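Local structure of OmpA family protein (Escherichia coli, 5M38) at residues 10-15 with 107-112; 25-30 with 66-71. The protein probably binds peptidoglycan, as the domain by which the type VI secretion component TagL of enteroaggregative E. coli would attach to the cell wall. One frame throughout, in Å; residues are numbered along the deposited sequence.

Interaction 1. Residues 10-15 with 107-112; sequences ALFDAG and RRVEIS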
loop_
_atom_site.group_PDB
_atom_site.type_symbol
_atom_site.label_atom_id
_atom_site.label_comp_id
_atom_site.label_asym_id
_atom_site.label_seq_id
_atom_site.Cartn_x
_atom_site.Cartn_y
_atom_site.Cartn_z
ATOM N N ALA A 10 -3.890 -5.574 -6.670
ATOM C CA ALA A 10 -4.313 -5.531 -8.081
ATOM C C ALA A 10 -3.493 -4.299 -8.580
ATOM O O ALA A 10 -3.959 -3.433 -9.333
ATOM C CB ALA A 10 -5.782 -5.201 -8.138
ATOM N N LEU A 11 -2.284 -4.190 -7.990
ATOM C CA LEU A 11 -1.250 -3.210 -8.224
ATOM C C LEU A 11 -0.027 -4.008 -8.609
ATOM O O LEU A 11 0.850 -3.489 -9.281
ATOM C CB LEU A 11 -0.924 -2.448 -6.925
ATOM C CG LEU A 11 -1.963 -1.564 -6.272
ATOM C CD1 LEU A 11 -1.500 -1.199 -4.859
ATOM C CD2 LEU A 11 -2.206 -0.296 -7.093
ATOM N N PHE A 12 0.029 -5.276 -8.168
ATOM C CA PHE A 12 1.169 -6.174 -8.348
ATOM C C PHE A 12 0.709 -7.536 -8.773
ATOM O O PHE A 12 -0.427 -7.919 -8.486
ATOM C CB PHE A 12 1.910 -6.346 -6.994
ATOM C CG PHE A 12 2.228 -5.066 -6.265
ATOM C CD1 PHE A 12 1.386 -4.589 -5.263
ATOM C CD2 PHE A 12 3.359 -4.323 -6.588
ATOM C CE1 PHE A 12 1.678 -3.387 -4.593
ATOM C CE2 PHE A 12 3.650 -3.126 -5.913
ATOM C CZ PHE A 12 2.805 -2.664 -4.930
ATOM N N ASP A 13 1.596 -8.296 -9.419
ATOM C CA ASP A 13 1.319 -9.690 -9.765
ATOM C C ASP A 13 1.822 -10.527 -8.565
ATOM O O ASP A 13 2.710 -10.064 -7.844
ATOM C CB ASP A 13 2.040 -10.103 -11.069
ATOM C CG ASP A 13 1.503 -9.481 -12.352
ATOM O OD1 ASP A 13 0.315 -9.749 -12.705
ATOM O OD2 ASP A 13 2.294 -8.829 -13.066
ATOM N N ALA A 14 1.263 -11.737 -8.339
ATOM C CA ALA A 14 1.621 -12.636 -7.225
ATOM C C ALA A 14 3.114 -12.687 -6.940
ATOM O O ALA A 14 3.902 -12.984 -7.838
ATOM C CB ALA A 14 1.097 -14.035 -7.489
ATOM N N GLY A 15 3.484 -12.329 -5.713
ATOM C CA GLY A 15 4.875 -12.313 -5.250
ATOM C C GLY A 15 5.744 -11.148 -5.701
ATOM O O GLY A 15 6.884 -11.022 -5.253
ATOM N N ARG A 107 -4.719 -8.327 2.074
ATOM C CA ARG A 107 -3.688 -8.092 1.073
ATOM C C ARG A 107 -3.937 -6.708 0.496
ATOM O O ARG A 107 -4.667 -6.559 -0.490
ATOM C CB ARG A 107 -3.713 -9.185 -0.017
ATOM C CG ARG A 107 -3.421 -10.580 0.522
ATOM C CD ARG A 107 -3.341 -11.647 -0.556
ATOM N NE ARG A 107 -4.575 -11.769 -1.333
ATOM C CZ ARG A 107 -5.442 -12.773 -1.238
ATOM N NH1 ARG A 107 -5.230 -13.767 -0.384
ATOM N NH2 ARG A 107 -6.528 -12.793 -2.004
ATOM N N ARG A 108 -3.369 -5.678 1.136
ATOM C CA ARG A 108 -3.562 -4.304 0.695
ATOM C C ARG A 108 -2.399 -3.377 1.019
ATOM O O ARG A 108 -1.597 -3.667 1.911
ATOM C CB ARG A 108 -4.896 -3.727 1.242
ATOM C CG ARG A 108 -4.844 -3.125 2.666
ATOM C CD ARG A 108 -5.103 -4.144 3.742
ATOM N NE ARG A 108 -5.137 -3.536 5.070
ATOM C CZ ARG A 108 -4.761 -4.160 6.176
ATOM N NH1 ARG A 108 -4.306 -5.405 6.124
ATOM N NH2 ARG A 108 -4.809 -3.534 7.342
ATOM N N VAL A 109 -2.343 -2.236 0.310
ATOM C CA VAL A 109 -1.419 -1.129 0.588
ATOM C C VAL A 109 -2.324 0.059 1.006
ATOM O O VAL A 109 -3.224 0.445 0.260
ATOM C CB VAL A 109 -0.460 -0.766 -0.586
ATOM C CG1 VAL A 109 0.277 0.541 -0.313
ATOM C CG2 VAL A 109 0.521 -1.887 -0.881
ATOM N N GLU A 110 -2.120 0.587 2.208
ATOM C CA GLU A 110 -2.923 1.698 2.721
ATOM C C GLU A 110 -2.185 3.018 2.640
ATOM O O GLU A 110 -0.977 3.056 2.848
ATOM C CB GLU A 110 -3.345 1.441 4.169
ATOM C CG GLU A 110 -4.229 0.225 4.376
ATOM C CD GLU A 110 -4.745 0.042 5.789
ATOM O OE1 GLU A 110 -4.252 0.724 6.719
ATOM O OE2 GLU A 110 -5.634 -0.821 5.966
ATOM N N ILE A 111 -2.917 4.106 2.347
ATOM C CA ILE A 111 -2.378 5.471 2.303
ATOM C C ILE A 111 -3.166 6.300 3.285
ATOM O O ILE A 111 -4.359 6.483 3.100
ATOM C CB ILE A 111 -2.327 6.104 0.900
ATOM C CG1 ILE A 111 -1.560 5.204 -0.108
ATOM C CG2 ILE A 111 -1.712 7.494 1.002
ATOM C CD1 ILE A 111 -1.710 5.534 -1.571
ATOM N N SER A 112 -2.516 6.701 4.376
ATOM C CA SER A 112 -3.114 7.476 5.456
ATOM C C SER A 112 -2.802 8.963 5.324
ATOM O O SER A 112 -1.646 9.339 5.187
ATOM C CB SER A 112 -2.645 6.955 6.805
ATOM O OG SER A 112 -3.199 7.725 7.858
#

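Interaction 2. Residues 25-30 with 66-71; sequences KWLVNA and EAVRDW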
loop_
_atom_site.group_PDB
_atom_site.type_symbol
_atom_site.label_atom_id
_atom_site.label_comp_id
_atom_site.label_asym_id
_atom_site.label_seq_id
_atom_site.Cartn_x
_atom_site.Cartn_y
_atom_site.Cartn_z
ATOM N N LYS A 25 -4.765 3.389 -12.959
ATOM C CA LYS A 25 -6.145 3.829 -12.714
ATOM C C LYS A 25 -6.423 4.104 -11.219
ATOM O O LYS A 25 -7.012 5.132 -10.879
ATOM C CB LYS A 25 -7.110 2.757 -13.273
ATOM C CG LYS A 25 -8.562 3.169 -13.385
ATOM C CD LYS A 25 -9.366 2.025 -13.961
ATOM C CE LYS A 25 -10.844 2.309 -13.962
ATOM N NZ LYS A 25 -11.612 1.176 -14.548
ATOM N N TRP A 26 -5.984 3.193 -10.332
ATOM C CA TRP A 26 -6.176 3.301 -8.878
ATOM C C TRP A 26 -5.186 4.220 -8.222
ATOM O O TRP A 26 -5.525 4.887 -7.241
ATOM C CB TRP A 26 -6.180 1.916 -8.218
ATOM C CG TRP A 26 -7.257 1.052 -8.797
ATOM C CD1 TRP A 26 -8.603 1.170 -8.585
ATOM C CD2 TRP A 26 -7.097 0.085 -9.828
ATOM N NE1 TRP A 26 -9.287 0.294 -9.395
ATOM C CE2 TRP A 26 -8.385 -0.384 -10.172
ATOM C CE3 TRP A 26 -5.990 -0.430 -10.505
ATOM C CZ2 TRP A 26 -8.591 -1.366 -11.145
ATOM C CZ3 TRP A 26 -6.192 -1.414 -11.463
ATOM C CH2 TRP A 26 -7.481 -1.865 -11.783
ATOM N N LEU A 27 -3.973 4.283 -8.775
ATOM C CA LEU A 27 -2.935 5.161 -8.267
ATOM C C LEU A 27 -3.279 6.623 -8.506
ATOM O O LEU A 27 -3.053 7.448 -7.613
ATOM C CB LEU A 27 -1.573 4.785 -8.850
ATOM C CG LEU A 27 -1.037 3.418 -8.408
ATOM C CD1 LEU A 27 -0.039 2.903 -9.403
ATOM C CD2 LEU A 27 -0.469 3.431 -6.967
ATOM N N VAL A 28 -3.900 6.928 -9.661
ATOM C CA VAL A 28 -4.264 8.293 -10.008
ATOM C C VAL A 28 -5.416 8.831 -9.085
ATOM O O VAL A 28 -5.291 9.959 -8.593
ATOM C CB VAL A 28 -4.492 8.496 -11.526
ATOM C CG1 VAL A 28 -5.712 7.779 -12.046
ATOM C CG2 VAL A 28 -4.534 9.971 -11.887
ATOM N N ASN A 29 -6.453 8.015 -8.759
ATOM C CA ASN A 29 -7.498 8.498 -7.840
ATOM C C ASN A 29 -6.965 8.714 -6.420
ATOM O O ASN A 29 -7.376 9.668 -5.747
ATOM C CB ASN A 29 -8.806 7.706 -7.846
ATOM C CG ASN A 29 -8.789 6.201 -7.930
ATOM O OD1 ASN A 29 -8.400 5.480 -6.990
ATOM N ND2 ASN A 29 -9.276 5.700 -9.061
ATOM N N ALA A 30 -6.004 7.866 -6.007
ATOM C CA ALA A 30 -5.302 7.973 -4.731
ATOM C C ALA A 30 -4.453 9.261 -4.688
ATOM O O ALA A 30 -4.420 9.915 -3.649
ATOM C CB ALA A 30 -4.414 6.762 -4.522
ATOM N N GLU A 66 6.917 0.830 -0.610
ATOM C CA GLU A 66 7.971 1.628 -1.240
ATOM C C GLU A 66 7.628 1.878 -2.711
ATOM O O GLU A 66 7.787 3.009 -3.163
ATOM C CB GLU A 66 9.343 0.943 -1.110
ATOM C CG GLU A 66 9.924 0.993 0.290
ATOM C CD GLU A 66 11.240 0.270 0.527
ATOM O OE1 GLU A 66 11.561 -0.688 -0.217
ATOM O OE2 GLU A 66 11.943 0.653 1.490
ATOM N N ALA A 67 7.109 0.849 -3.441
ATOM C CA ALA A 67 6.683 0.925 -4.852
ATOM C C ALA A 67 5.589 1.964 -5.045
ATOM O O ALA A 67 5.661 2.733 -6.008
ATOM C CB ALA A 67 6.205 -0.426 -5.346
ATOM N N VAL A 68 4.598 2.018 -4.118
ATOM C CA VAL A 68 3.500 2.994 -4.149
ATOM C C VAL A 68 4.038 4.410 -3.879
ATOM O O VAL A 68 3.674 5.335 -4.615
ATOM C CB VAL A 68 2.308 2.584 -3.247
ATOM C CG1 VAL A 68 1.270 3.709 -3.135
ATOM C CG2 VAL A 68 1.657 1.299 -3.766
ATOM N N ARG A 69 4.933 4.572 -2.879
ATOM C CA ARG A 69 5.548 5.868 -2.562
ATOM C C ARG A 69 6.319 6.393 -3.765
ATOM O O ARG A 69 6.166 7.568 -4.100
ATOM C CB ARG A 69 6.488 5.784 -1.346
ATOM C CG ARG A 69 7.408 7.013 -1.252
ATOM C CD ARG A 69 8.443 7.005 -0.168
ATOM N NE ARG A 69 9.285 5.802 -0.141
ATOM C CZ ARG A 69 10.256 5.569 -1.004
ATOM N NH1 ARG A 69 10.494 6.422 -1.984
ATOM N NH2 ARG A 69 10.976 4.462 -0.917
ATOM N N ASP A 70 7.166 5.529 -4.401
ATOM C CA ASP A 70 7.978 5.873 -5.572
ATOM C C ASP A 70 7.124 6.443 -6.688
ATOM O O ASP A 70 7.497 7.460 -7.266
ATOM C CB ASP A 70 8.769 4.662 -6.080
ATOM C CG ASP A 70 9.852 4.149 -5.152
ATOM O OD1 ASP A 70 10.168 4.838 -4.163
ATOM O OD2 ASP A 70 10.388 3.058 -5.415
ATOM N N TRP A 71 5.960 5.821 -6.961
ATOM C CA TRP A 71 5.012 6.264 -7.969
ATOM C C TRP A 71 4.471 7.626 -7.580
ATOM O O TRP A 71 4.447 8.517 -8.424
ATOM C CB TRP A 71 3.857 5.267 -8.123
ATOM C CG TRP A 71 3.015 5.519 -9.339
ATOM C CD1 TRP A 71 3.176 4.959 -10.571
ATOM C CD2 TRP A 71 1.913 6.439 -9.457
ATOM N NE1 TRP A 71 2.228 5.440 -11.440
ATOM C CE2 TRP A 71 1.432 6.345 -10.783
ATOM C CE3 TRP A 71 1.273 7.322 -8.568
ATOM C CZ2 TRP A 71 0.326 7.079 -11.236
ATOM C CZ3 TRP A 71 0.174 8.044 -9.019
ATOM C CH2 TRP A 71 -0.285 7.924 -10.338
#

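Interaction 1. Residues 10-15 with 107-112
Leu11 and Phe12 lie against Val109, a residue of strand 108-112 in the mixed β-sheet of the OmpA-like α/β fold. The strand is an inner one, flanked by 4-8 and 42-47, and the loop that follows strand 4-8 packs against Val109 on the side that also meets helix 54-74. The CA atoms of Leu11 and Val109 are 9.1 Å apart, so side chains alone bridge the gap, and no hydrogen bond joins the two segments. Phe12 presents the edge of its ring: CE1 meets CG2 of Val109 at 4.2 Å, with the methyl near the ring plane, and the two side chains cross at about a right angle. Val109 has CG1 anti to the backbone N (chi1 170°), which places CG2 beside that nitrogen and on the side where the phenyl edge arrives. Leu11 adds a more distant touch, its CD1 4.4 Å from CB of Val109. All three residues are buried, and the interior they enter is shared with helix 54-74, where Arg64 and Ala67 touch Phe12, and with Leu19, which also leans on Phe12.

Away from this apolar patch the loop quickly leaves the sheet, and Asp13 is already exposed to solvent. Beyond the strand, on its other face, the chemistry turns polar: Arg108 points away from the loop and pairs with Glu110 of the same strand, Glu110 being partly exposed. Arg108 is further held by hydrogen bonds to the carbonyl oxygens of Arg92 and Asn106. Its guanidinium grips the carboxylate side-on with two nitrogens, both directed to one oxygen, NE of Arg108 standing 2.9 Å and NH2 3.2 Å from OE2 of Glu110. That oxygen lies in the guanidinium plane, whereas both nitrogens approach it from the same face of the carboxylate.

Interaction 2. Residues 25-30 with 66-71
Helices 25-30 and 66-71 cross at -66° with their axes 11.4 Å apart, Leu27 and Val68 being the residues whose CA atoms come nearest. That separation is bridged by Leu27 and the indole of Trp71, whose CG stands anti to the backbone N (chi1 -168°) and carries the ring across to the other helix. Leu27 lies over one face of it. Its CB sits above the six-membered ring, 3.5 Å from the centroid and only 5° off the normal, a CH-pi contact, while CD1 of Leu27 extends along the same face to the five-membered ring, about 4.0 Å from NE1 and CE2 of Trp71. One leucine thus follows both rings of the indole. The far rim of the six-membered ring reaches the helix backbone, CZ3 of Trp71 coming 3.6 Å from the carbonyl oxygen of Leu27, and CH2 borders the exposed Val28. The other branch of the leucine turns inward, its CD2 4.2 Å from CG1 of Val68.

Leu19, from the loop preceding helix 24-36, touches both Leu27 and Trp71, and Met72 packs on Leu27 and Ala30. Replacing Trp71 by an alanine is likely to leave CB and CD1 of Leu27 without the flat surface they rest on and to open a gap between the helices. With no hydrogen bond or salt bridge between the segments, the two helices are held here mainly by dispersion and shape complementarity, Leu27 and the polarisable indole of Trp71 supplying most of the buried surface.

Interaction 2 is nested along the chain within the loop closed by interaction 1, and their centres lie 10 Å apart. Helix 54-74 connects them: Val68 sends CG2 to CG1 of Val109 and CG1 to CD1 of Ile111, each at 3.8 Å, while CB of Ala67 lies 3.8 Å from CE2 of Phe12. Val109 is therefore packed by both the 10-15 loop and helix 54-74, and Ile111 by the helix, as parts of one apolar layer, which interaction 2 extends outward to helix 24-36. A second, more peripheral junction joins Ala10 O to Trp26 CZ3 at 3.7 Å. Both contacts thus belong to the packing of helices and loop on the sheet.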